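Local coordinates for protein beta-galactoside alpha-2,6-sialyltransferase (Photobacterium sp., PDB 2Z4T) that probably transfers sialic acid from a CMP-linked donor to the galactose of acceptors such as lactose, forming an alpha-2,6 linkage, at residues N239-R244 / L482-I487; F292-Y297 / L451-P456; T299-L304 / M486-I491. All blocks are in the same frame, centred on the assembly; numbering follows the deposited sequence.

Interaction 1 (N239-R244 / L482-I487); sequences NLYNWR and LVQVMI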
loop_
_atom_site.group_PDB
_atom_site.type_symbol
_atom_site.label_atom_id
_atom_site.label_comp_id
_atom_site.label_asym_id
_atom_site.label_seq_id
_atom_site.Cartn_x
_atom_site.Cartn_y
_atom_site.Cartn_z
ATOM N N ASN A 239 -1.312 8.627 -18.628
ATOM C CA ASN A 239 -2.436 8.015 -19.308
ATOM C C ASN A 239 -3.648 8.915 -19.352
ATOM O O ASN A 239 -4.311 8.998 -20.400
ATOM C CB ASN A 239 -2.806 6.675 -18.670
ATOM C CG ASN A 239 -1.779 5.606 -18.961
ATOM O OD1 ASN A 239 -1.018 5.711 -19.939
ATOM N ND2 ASN A 239 -1.726 4.583 -18.111
ATOM N N LEU A 240 -3.967 9.570 -18.233
ATOM C CA LEU A 240 -5.136 10.451 -18.236
ATOM C C LEU A 240 -4.887 11.680 -19.124
ATOM O O LEU A 240 -5.789 12.103 -19.839
ATOM C CB LEU A 240 -5.568 10.852 -16.823
ATOM C CG LEU A 240 -6.171 9.752 -15.945
ATOM C CD1 LEU A 240 -6.030 10.108 -14.479
ATOM C CD2 LEU A 240 -7.603 9.513 -16.287
ATOM N N TYR A 241 -3.665 12.221 -19.099
ATOM C CA TYR A 241 -3.295 13.337 -19.960
ATOM C C TYR A 241 -3.511 13.032 -21.440
ATOM O O TYR A 241 -3.989 13.889 -22.202
ATOM C CB TYR A 241 -1.838 13.713 -19.761
ATOM C CG TYR A 241 -1.387 14.807 -20.688
ATOM C CD1 TYR A 241 -1.603 16.148 -20.367
ATOM C CD2 TYR A 241 -0.745 14.506 -21.898
ATOM C CE1 TYR A 241 -1.206 17.164 -21.231
ATOM C CE2 TYR A 241 -0.326 15.514 -22.768
ATOM C CZ TYR A 241 -0.560 16.845 -22.422
ATOM O OH TYR A 241 -0.152 17.861 -23.266
ATOM N N ASN A 242 -3.135 11.824 -21.863
ATOM C CA ASN A 242 -3.441 11.403 -23.235
ATOM C C ASN A 242 -4.926 11.184 -23.471
ATOM O O ASN A 242 -5.442 11.497 -24.549
ATOM C CB ASN A 242 -2.635 10.161 -23.620
ATOM C CG ASN A 242 -1.154 10.465 -23.726
ATOM O OD1 ASN A 242 -0.779 11.559 -24.159
ATOM N ND2 ASN A 242 -0.307 9.527 -23.306
ATOM N N TRP A 243 -5.610 10.674 -22.455
ATOM C CA TRP A 243 -7.004 10.299 -22.580
ATOM C C TRP A 243 -7.932 11.516 -22.626
ATOM O O TRP A 243 -9.126 11.394 -22.962
ATOM C CB TRP A 243 -7.390 9.378 -21.444
ATOM C CG TRP A 243 -8.574 8.522 -21.744
ATOM C CD1 TRP A 243 -8.602 7.395 -22.511
ATOM C CD2 TRP A 243 -9.898 8.712 -21.261
ATOM N NE1 TRP A 243 -9.865 6.871 -22.535
ATOM C CE2 TRP A 243 -10.683 7.659 -21.771
ATOM C CE3 TRP A 243 -10.499 9.664 -20.429
ATOM C CZ2 TRP A 243 -12.052 7.535 -21.488
ATOM C CZ3 TRP A 243 -11.868 9.539 -20.148
ATOM C CH2 TRP A 243 -12.625 8.483 -20.677
ATOM N N ARG A 244 -7.370 12.691 -22.323
ATOM C CA ARG A 244 -8.087 13.943 -22.503
ATOM C C ARG A 244 -8.627 14.056 -23.932
ATOM O O ARG A 244 -9.712 14.621 -24.128
ATOM C CB ARG A 244 -7.198 15.142 -22.190
ATOM C CG ARG A 244 -6.839 15.303 -20.723
ATOM C CD ARG A 244 -5.903 16.490 -20.545
ATOM N NE ARG A 244 -5.011 16.600 -21.698
ATOM C CZ ARG A 244 -4.552 17.741 -22.197
ATOM N NH1 ARG A 244 -4.884 18.889 -21.624
ATOM N NH2 ARG A 244 -3.764 17.732 -23.271
ATOM N N LEU A 482 4.350 13.875 -18.913
ATOM C CA LEU A 482 4.738 14.009 -17.538
ATOM C C LEU A 482 4.995 15.488 -17.248
ATOM O O LEU A 482 4.541 16.017 -16.215
ATOM C CB LEU A 482 5.947 13.115 -17.197
ATOM C CG LEU A 482 6.337 13.161 -15.709
ATOM C CD1 LEU A 482 5.196 12.598 -14.836
ATOM C CD2 LEU A 482 7.696 12.496 -15.392
ATOM N N VAL A 483 5.667 16.169 -18.182
ATOM C CA VAL A 483 5.952 17.596 -17.999
ATOM C C VAL A 483 4.653 18.388 -17.885
ATOM O O VAL A 483 4.493 19.192 -16.960
ATOM C CB VAL A 483 6.834 18.184 -19.103
ATOM C CG1 VAL A 483 7.040 19.672 -18.861
ATOM C CG2 VAL A 483 8.165 17.476 -19.164
ATOM N N GLN A 484 3.724 18.128 -18.808
ATOM C CA GLN A 484 2.437 18.818 -18.817
ATOM C C GLN A 484 1.547 18.477 -17.609
ATOM O O GLN A 484 0.866 19.356 -17.099
ATOM C CB GLN A 484 1.694 18.596 -20.157
ATOM C CG GLN A 484 2.336 19.258 -21.388
ATOM C CD GLN A 484 2.546 20.776 -21.206
ATOM O OE1 GLN A 484 1.628 21.498 -20.821
ATOM N NE2 GLN A 484 3.763 21.245 -21.459
ATOM N N VAL A 485 1.572 17.228 -17.131
ATOM C CA VAL A 485 0.921 16.897 -15.841
ATOM C C VAL A 485 1.299 17.956 -14.779
ATOM O O VAL A 485 0.439 18.360 -13.973
ATOM C CB VAL A 485 1.050 15.449 -15.458
ATOM C CG1 VAL A 485 0.405 15.203 -14.107
ATOM C CG2 VAL A 485 0.367 14.600 -16.538
ATOM N N MET A 486 2.565 18.336 -14.633
ATOM C CA MET A 486 3.264 18.323 -13.366
ATOM C C MET A 486 3.202 19.887 -13.322
ATOM O O MET A 486 3.067 20.522 -12.261
ATOM C CB MET A 486 4.697 17.819 -13.420
ATOM C CG MET A 486 4.812 16.380 -12.932
ATOM S SD MET A 486 6.443 15.981 -12.329
ATOM C CE MET A 486 7.117 15.179 -13.701
ATOM N N ILE A 487 3.238 20.483 -14.520
ATOM C CA ILE A 487 2.876 21.876 -14.706
ATOM C C ILE A 487 1.429 22.130 -14.279
ATOM O O ILE A 487 1.188 23.013 -13.471
ATOM C CB ILE A 487 3.067 22.349 -16.167
ATOM C CG1 ILE A 487 4.545 22.433 -16.539
ATOM C CG2 ILE A 487 2.408 23.715 -16.381
ATOM C CD1 ILE A 487 4.786 22.484 -18.033
#
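The phenol of Tyr241 reaches across to Gln484, and its ring plane stands 48° from the amide plane of that glutamine. Ring atom CE1 of Tyr241 comes to 3.4 Å from CB of Gln484, while OH of Tyr241 lies equally near Gln484 CG; the outer ring and hydroxyl thus pass the CB-CG part of the glutamine at a slant. CE1 of Tyr241 also sits 3.3 Å above one face of the Arg244 guanidinium, displaced toward the rim of that group. At the guanidinium edge, NE of Arg244 donates to the main-chain O of Tyr241 at 2.9 Å, in the carbonyl plane on a lone pair. With CG anti to the backbone N (chi1 177°), Tyr241 projects its ring out from helix 234-243 to helix 481-488, beside Tyr297 of helix 297-300; its side chain is about 5 Å from that of Glu301, a magnesium ligand. Nearer the backbone, CB of Tyr241 meets CG2 of Val485 at 4.0 Å, a single methyl at the base of the tyrosine side chain. Gln484 bends at chi2 and takes its amide away. Tyrosine suits this place because it is long enough to reach from one helix to the other, and arginine because it offers the ring a flat face while its edge makes polar bonds. The contact itself is van der Waals: the Gln484 amide nitrogen and the Arg244 guanidinium bond to Leu478 O, Tyr241 O and Glu301 instead of across it.

Interaction 2 (F292-Y297 / L451-P456); sequences FLRKDY and LYFTIP. With C5P (cytidine-5'-monophosphate), chain C; PO4 (phosphate ion), chain I.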
loop_
_atom_site.group_PDB
_atom_site.type_symbol
_atom_site.label_atom_id
_atom_site.label_comp_id
_atom_site.label_asym_id
_atom_site.label_seq_id
_atom_site.Cartn_x
_atom_site.Cartn_y
_atom_site.Cartn_z
ATOM N N PHE A 292 -6.600 8.583 -5.509
ATOM C CA PHE A 292 -5.775 9.254 -6.493
ATOM C C PHE A 292 -4.587 9.930 -5.831
ATOM O O PHE A 292 -4.746 10.661 -4.848
ATOM C CB PHE A 292 -6.605 10.298 -7.256
ATOM C CG PHE A 292 -7.248 9.786 -8.542
ATOM C CD1 PHE A 292 -7.995 8.620 -8.561
ATOM C CD2 PHE A 292 -7.130 10.513 -9.726
ATOM C CE1 PHE A 292 -8.608 8.161 -9.734
ATOM C CE2 PHE A 292 -7.732 10.059 -10.925
ATOM C CZ PHE A 292 -8.477 8.884 -10.923
ATOM N N LEU A 293 -3.394 9.709 -6.377
ATOM C CA LEU A 293 -2.224 10.472 -5.947
ATOM C C LEU A 293 -2.522 11.976 -5.935
ATOM O O LEU A 293 -2.125 12.694 -5.008
ATOM C CB LEU A 293 -1.028 10.179 -6.858
ATOM C CG LEU A 293 0.326 10.804 -6.531
ATOM C CD1 LEU A 293 0.768 10.480 -5.114
ATOM C CD2 LEU A 293 1.370 10.359 -7.546
ATOM N N ARG A 294 -3.206 12.454 -6.966
ATOM C CA ARG A 294 -3.638 13.838 -7.004
ATOM C C ARG A 294 -5.040 13.900 -7.586
ATOM O O ARG A 294 -5.224 14.040 -8.803
ATOM C CB ARG A 294 -2.661 14.697 -7.812
ATOM C CG ARG A 294 -1.347 15.061 -7.080
ATOM C CD ARG A 294 -1.566 16.060 -5.938
ATOM N NE ARG A 294 -1.961 17.377 -6.455
ATOM C CZ ARG A 294 -1.113 18.370 -6.728
ATOM N NH1 ARG A 294 0.195 18.210 -6.525
ATOM N NH2 ARG A 294 -1.563 19.525 -7.211
ATOM N N LYS A 295 -6.025 13.775 -6.706
ATOM C CA LYS A 295 -7.429 13.854 -7.079
ATOM C C LYS A 295 -7.775 15.112 -7.867
ATOM O O LYS A 295 -8.629 15.069 -8.763
ATOM C CB LYS A 295 -8.302 13.763 -5.831
ATOM C CG LYS A 295 -9.784 13.881 -6.091
ATOM C CD LYS A 295 -10.555 13.640 -4.809
ATOM C CE LYS A 295 -11.890 14.366 -4.821
ATOM N NZ LYS A 295 -12.814 13.761 -3.827
ATOM N N ASP A 296 -7.117 16.222 -7.546
ATOM C CA ASP A 296 -7.453 17.507 -8.143
ATOM C C ASP A 296 -7.154 17.552 -9.636
ATOM O O ASP A 296 -7.632 18.435 -10.341
ATOM C CB ASP A 296 -6.802 18.689 -7.390
ATOM C CG ASP A 296 -5.283 18.548 -7.228
ATOM O OD1 ASP A 296 -4.758 17.408 -7.244
ATOM O OD2 ASP A 296 -4.612 19.593 -7.054
ATOM N N TYR A 297 -6.385 16.591 -10.126
ATOM C CA TYR A 297 -6.134 16.515 -11.553
ATOM C C TYR A 297 -7.431 16.350 -12.359
ATOM O O TYR A 297 -7.563 16.923 -13.451
ATOM C CB TYR A 297 -5.153 15.395 -11.895
ATOM C CG TYR A 297 -4.674 15.490 -13.313
ATOM C CD1 TYR A 297 -3.868 16.559 -13.712
ATOM C CD2 TYR A 297 -5.037 14.535 -14.270
ATOM C CE1 TYR A 297 -3.407 16.666 -15.010
ATOM C CE2 TYR A 297 -4.572 14.628 -15.591
ATOM C CZ TYR A 297 -3.762 15.702 -15.951
ATOM O OH TYR A 297 -3.311 15.856 -17.246
ATOM N N LEU A 451 7.065 11.281 -6.389
ATOM C CA LEU A 451 7.273 11.768 -5.036
ATOM C C LEU A 451 7.009 13.287 -4.965
ATOM O O LEU A 451 6.494 13.784 -3.957
ATOM C CB LEU A 451 8.655 11.345 -4.497
ATOM C CG LEU A 451 9.908 12.051 -5.040
ATOM C CD1 LEU A 451 10.167 13.367 -4.280
ATOM C CD2 LEU A 451 11.149 11.134 -5.015
ATOM N N TYR A 452 7.309 13.998 -6.051
ATOM C CA TYR A 452 7.025 15.435 -6.153
ATOM C C TYR A 452 5.549 15.790 -6.321
ATOM O O TYR A 452 5.198 16.985 -6.254
ATOM C CB TYR A 452 7.874 16.110 -7.249
ATOM C CG TYR A 452 9.344 16.066 -6.894
ATOM C CD1 TYR A 452 9.863 16.871 -5.863
ATOM C CD2 TYR A 452 10.210 15.181 -7.537
ATOM C CE1 TYR A 452 11.203 16.817 -5.525
ATOM C CE2 TYR A 452 11.554 15.125 -7.196
ATOM C CZ TYR A 452 12.048 15.935 -6.187
ATOM O OH TYR A 452 13.394 15.864 -5.841
ATOM N N PHE A 453 4.696 14.787 -6.544
ATOM C CA PHE A 453 3.268 15.036 -6.566
ATOM C C PHE A 453 2.770 15.320 -5.140
ATOM O O PHE A 453 1.680 15.904 -4.963
ATOM C CB PHE A 453 2.484 13.856 -7.175
ATOM C CG PHE A 453 2.616 13.717 -8.697
ATOM C CD1 PHE A 453 1.491 13.449 -9.477
ATOM C CD2 PHE A 453 3.860 13.821 -9.334
ATOM C CE1 PHE A 453 1.580 13.300 -10.869
ATOM C CE2 PHE A 453 3.976 13.686 -10.721
ATOM C CZ PHE A 453 2.817 13.423 -11.497
ATOM N N THR A 454 3.568 14.935 -4.138
ATOM C CA THR A 454 3.129 14.933 -2.737
ATOM C C THR A 454 3.956 15.823 -1.794
ATOM O O THR A 454 3.392 16.508 -0.948
ATOM C CB THR A 454 3.124 13.499 -2.193
ATOM O OG1 THR A 454 2.279 12.683 -3.017
ATOM C CG2 THR A 454 2.644 13.444 -0.755
ATOM N N ILE A 455 5.278 15.789 -1.933
ATOM C CA ILE A 455 6.206 16.558 -1.091
ATOM C C ILE A 455 5.885 18.051 -1.165
ATOM O O ILE A 455 5.716 18.586 -2.260
ATOM C CB ILE A 455 7.707 16.297 -1.511
ATOM C CG1 ILE A 455 8.101 14.827 -1.268
ATOM C CG2 ILE A 455 8.683 17.185 -0.787
ATOM C CD1 ILE A 455 7.547 14.152 0.029
ATOM N N PRO A 456 5.800 18.724 0.006
ATOM C CA PRO A 456 5.535 20.167 0.089
ATOM C C PRO A 456 6.494 21.016 -0.749
ATOM O O PRO A 456 7.711 20.814 -0.719
ATOM C CB PRO A 456 5.722 20.471 1.580
ATOM C CG PRO A 456 5.402 19.210 2.251
ATOM C CD PRO A 456 5.944 18.137 1.350
HETATM O O3P C5P C . 9.866 8.053 -9.515
HETATM P P C5P C . 8.527 7.416 -9.538
HETATM O O1P C5P C . 8.684 6.028 -10.141
HETATM O O2P C5P C . 7.451 8.334 -10.082
HETATM O "O5'" C5P C . 8.118 7.251 -8.020
HETATM C "C5'" C5P C . 7.067 6.406 -7.605
HETATM C "C4'" C5P C . 7.281 6.214 -6.105
HETATM O "O4'" C5P C . 8.548 5.583 -5.871
HETATM C "C3'" C5P C . 7.380 7.517 -5.332
HETATM O "O3'" C5P C . 6.117 7.991 -4.877
HETATM C "C2'" C5P C . 8.195 7.100 -4.140
HETATM O "O2'" C5P C . 7.411 6.301 -3.251
HETATM C "C1'" C5P C . 9.176 6.121 -4.700
HETATM N N1 C5P C . 10.441 6.789 -4.995
HETATM C C2 C5P C . 11.361 7.024 -3.937
HETATM N N3 C5P C . 12.555 7.622 -4.180
HETATM C C4 C5P C . 12.886 8.018 -5.439
HETATM C C5 C5P C . 11.994 7.800 -6.510
HETATM C C6 C5P C . 10.763 7.169 -6.258
HETATM O O2 C5P C . 11.092 6.698 -2.772
HETATM N N4 C5P C . 14.094 8.603 -5.644
HETATM P P PO4 I . -11.305 12.558 -0.172
HETATM O O1 PO4 I . -11.546 12.747 -1.653
HETATM O O2 PO4 I . -12.597 12.076 0.468
HETATM O O3 PO4 I . -10.233 11.516 0.025
HETATM O O4 PO4 I . -10.860 13.897 0.389
HETATM O O HOH W 1 -0.462 12.816 -2.688
#
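Leu293 and Arg294 pack on Phe453 and Thr454, the later part of a loop that begins against the bound nucleotide. At its start Leu451 reaches the cytosine of CMP, CD2 standing 3.6 Å from C4 of the base. Its other methyl, CD1, rests over the centre of the Tyr452 ring, whose hydroxyl bonds to Thr360. Phe453 comes next and carries most of the contact. CD2 of Leu293 is 3.6 Å from CD1 of the Phe453 ring, the two side chains crossing at about a right angle; a chi1 of -176° swings the leucine CG away from its backbone N, and the two methyls divide between Phe453 and Thr454. The main-chain O of Phe453 accepts from NH1 of Arg294 at 3.2 Å; the oxygen lies near the guanidinium plane, though the donor is tilted 25° from the carbonyl plane. Asp296 holds the same guanidinium in a side-on salt bridge, Arg294 NE to Asp296 OD1 (2.9 Å) and NH2 to OD2, each oxygen using its syn lone pair, while NH2 also reaches Leu489 O. Thr454 follows: CD1 of Leu293 touches its OG1 at 3.4 Å, and a water donates to this hydroxyl and to Leu293 O. Arginine suits the site because its planar head serves a carboxylate and main-chain oxygens together. The salt bridge limits rotation of the guanidinium, pointing NH1 at Phe453 O, in the loop whose Leu451 touches the cytosine.

Interaction 3 (T299-L304 / M486-I491); sequences TLEPSL and MIKLGI. With MG (magnesium ion), chain M.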
loop_
_atom_site.group_PDB
_atom_site.type_symbol
_atom_site.label_atom_id
_atom_site.label_comp_id
_atom_site.label_asym_id
_atom_site.label_seq_id
_atom_site.Cartn_x
_atom_site.Cartn_y
_atom_site.Cartn_z
ATOM N N THR A 299 -10.116 17.753 -11.891
ATOM C CA THR A 299 -10.841 19.023 -11.825
ATOM C C THR A 299 -10.040 20.104 -12.532
ATOM O O THR A 299 -10.588 20.882 -13.324
ATOM C CB THR A 299 -11.100 19.434 -10.355
ATOM O OG1 THR A 299 -12.062 18.545 -9.779
ATOM C CG2 THR A 299 -11.607 20.903 -10.244
ATOM N N LEU A 300 -8.740 20.150 -12.233
ATOM C CA LEU A 300 -7.791 21.022 -12.935
ATOM C C LEU A 300 -7.865 20.903 -14.470
ATOM O O LEU A 300 -7.724 21.918 -15.162
ATOM C CB LEU A 300 -6.373 20.730 -12.455
ATOM C CG LEU A 300 -6.037 21.234 -11.036
ATOM C CD1 LEU A 300 -4.752 20.618 -10.514
ATOM C CD2 LEU A 300 -5.957 22.778 -10.989
ATOM N N GLU A 301 -8.051 19.680 -14.994
ATOM C CA GLU A 301 -8.289 19.466 -16.435
ATOM C C GLU A 301 -9.782 19.450 -16.754
ATOM O O GLU A 301 -10.458 18.453 -16.512
ATOM C CB GLU A 301 -7.679 18.161 -16.936
ATOM C CG GLU A 301 -6.160 18.112 -16.940
ATOM C CD GLU A 301 -5.546 18.861 -18.103
ATOM O OE1 GLU A 301 -6.306 19.299 -18.998
ATOM O OE2 GLU A 301 -4.296 18.995 -18.120
ATOM N N PRO A 302 -10.302 20.544 -17.328
ATOM C CA PRO A 302 -11.741 20.556 -17.625
ATOM C C PRO A 302 -12.220 19.339 -18.435
ATOM O O PRO A 302 -13.317 18.835 -18.196
ATOM C CB PRO A 302 -11.940 21.861 -18.415
ATOM C CG PRO A 302 -10.764 22.708 -18.088
ATOM C CD PRO A 302 -9.623 21.796 -17.725
ATOM N N SER A 303 -11.403 18.854 -19.367
ATOM C CA SER A 303 -11.837 17.745 -20.221
ATOM C C SER A 303 -12.015 16.426 -19.461
ATOM O O SER A 303 -12.689 15.522 -19.940
ATOM C CB SER A 303 -10.919 17.578 -21.441
ATOM O OG SER A 303 -9.686 16.986 -21.074
ATOM N N LEU A 304 -11.442 16.331 -18.261
ATOM C CA LEU A 304 -11.610 15.139 -17.421
ATOM C C LEU A 304 -12.758 15.219 -16.394
ATOM O O LEU A 304 -12.986 14.264 -15.626
ATOM C CB LEU A 304 -10.278 14.759 -16.761
ATOM C CG LEU A 304 -9.160 14.457 -17.763
ATOM C CD1 LEU A 304 -7.796 14.356 -17.069
ATOM C CD2 LEU A 304 -9.467 13.214 -18.633
ATOM N N MET A 486 2.565 18.336 -14.633
ATOM C CA MET A 486 3.264 18.323 -13.366
ATOM C C MET A 486 3.202 19.887 -13.322
ATOM O O MET A 486 3.067 20.522 -12.261
ATOM C CB MET A 486 4.697 17.819 -13.420
ATOM C CG MET A 486 4.812 16.380 -12.932
ATOM S SD MET A 486 6.443 15.981 -12.329
ATOM C CE MET A 486 7.117 15.179 -13.701
ATOM N N ILE A 487 3.238 20.483 -14.520
ATOM C CA ILE A 487 2.876 21.876 -14.706
ATOM C C ILE A 487 1.429 22.130 -14.279
ATOM O O ILE A 487 1.188 23.013 -13.471
ATOM C CB ILE A 487 3.067 22.349 -16.167
ATOM C CG1 ILE A 487 4.545 22.433 -16.539
ATOM C CG2 ILE A 487 2.408 23.715 -16.381
ATOM C CD1 ILE A 487 4.786 22.484 -18.033
ATOM N N LYS A 488 0.476 21.367 -14.822
ATOM C CA LYS A 488 -0.938 21.544 -14.483
ATOM C C LYS A 488 -1.215 21.439 -12.999
ATOM O O LYS A 488 -2.083 22.145 -12.476
ATOM C CB LYS A 488 -1.811 20.507 -15.190
ATOM C CG LYS A 488 -2.828 21.100 -16.105
ATOM C CD LYS A 488 -3.804 21.977 -15.354
ATOM C CE LYS A 488 -4.777 22.657 -16.323
ATOM N NZ LYS A 488 -4.119 23.562 -17.298
ATOM N N LEU A 489 -0.497 20.535 -12.336
ATOM C CA LEU A 489 -0.621 20.339 -10.907
ATOM C C LEU A 489 0.064 21.433 -10.076
ATOM O O LEU A 489 -0.008 21.416 -8.844
ATOM C CB LEU A 489 -0.076 18.962 -10.514
ATOM C CG LEU A 489 -0.819 17.749 -11.068
ATOM C CD1 LEU A 489 0.002 16.505 -10.774
ATOM C CD2 LEU A 489 -2.171 17.656 -10.422
ATOM N N GLY A 490 0.715 22.380 -10.750
ATOM C CA GLY A 490 1.386 23.478 -10.078
ATOM C C GLY A 490 2.664 23.052 -9.388
ATOM O O GLY A 490 3.137 23.724 -8.491
ATOM N N ILE A 491 3.226 21.921 -9.788
ATOM C CA ILE A 491 4.458 21.452 -9.172
ATOM C C ILE A 491 5.628 22.233 -9.726
ATOM O O ILE A 491 6.562 22.587 -9.035
ATOM C CB ILE A 491 4.633 19.956 -9.406
ATOM C CG1 ILE A 491 3.481 19.211 -8.712
ATOM C CG2 ILE A 491 6.006 19.505 -8.907
ATOM C CD1 ILE A 491 3.272 17.802 -9.174
HETATM MG MG MG M . -8.660 19.260 -19.839
HETATM O O HOH W 2 -5.770 21.946 -19.328
#
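Apolar contact joins Leu300 to Leu489, whose side chains cross at about a right angle with CD1 of Leu300 3.9 Å from CD2 of Leu489. The same Leu300 methyl lies against the main-chain O of Lys488. Lysine also contributes through its methylenes: CE of Lys488 is 3.3 Å from Leu300 O, and CG of Lys488 is as close to OE2 of Glu301. Bends at chi2 and chi4 (both -62°) carry this chain past the two oxygens and bring NZ to a water; a long aliphatic chain with a charged tip suits both tasks. Polar interaction is indirect. OE2 of Glu301 and NZ of Lys488 are 4.6 Å apart, too far for a salt bridge, but the water donates to Glu301 OE1 and accepts from Lys488 NZ. Metal binding concerns that same OE1, which lies 2.5 Å from the magnesium ion and also receives Arg244 NH1. Ser303 OG is a second, longer ligand, 2.8 Å from the magnesium. The positive neighbours would probably favour a charged glutamate. Backbone bonding ends helix 481-488 in a Schellman motif: Ile491 N reaches back to Met486 O and Gly490 N to Ile487 O, with Gly490 at a positive phi (73°) that by itself favours glycine. The ends of helices 297-300 and 481-488 thus lie next to each other; Tyr297 packs on both Leu304 and Leu489, and beyond them Met486 and Ile491 touch strand 460-465 of the parallel sheet.

How the interactions relate
All three contacts lie at the junction between the two halves of the GT-B fold, their centres about 13 Å (interactions 1 and 2), about 8 Å (1 and 3) and about 11 Å (2 and 3) apart. Interactions 1 and 3 share helix 481-488 and are tied by the salt bridge from Arg244 NH1 to Glu301 OE1, 3.0 Å long, next to the magnesium. Interactions 2 and 3 meet where Arg294 NH2 stands 2.9 Å from Leu489 O, and where the Phe453 ring packs on Leu489 and Met486. Interaction 2 alone includes a residue touching CMP; the side chains of Val485 and Leu489 remain about 11 Å from the nucleotide.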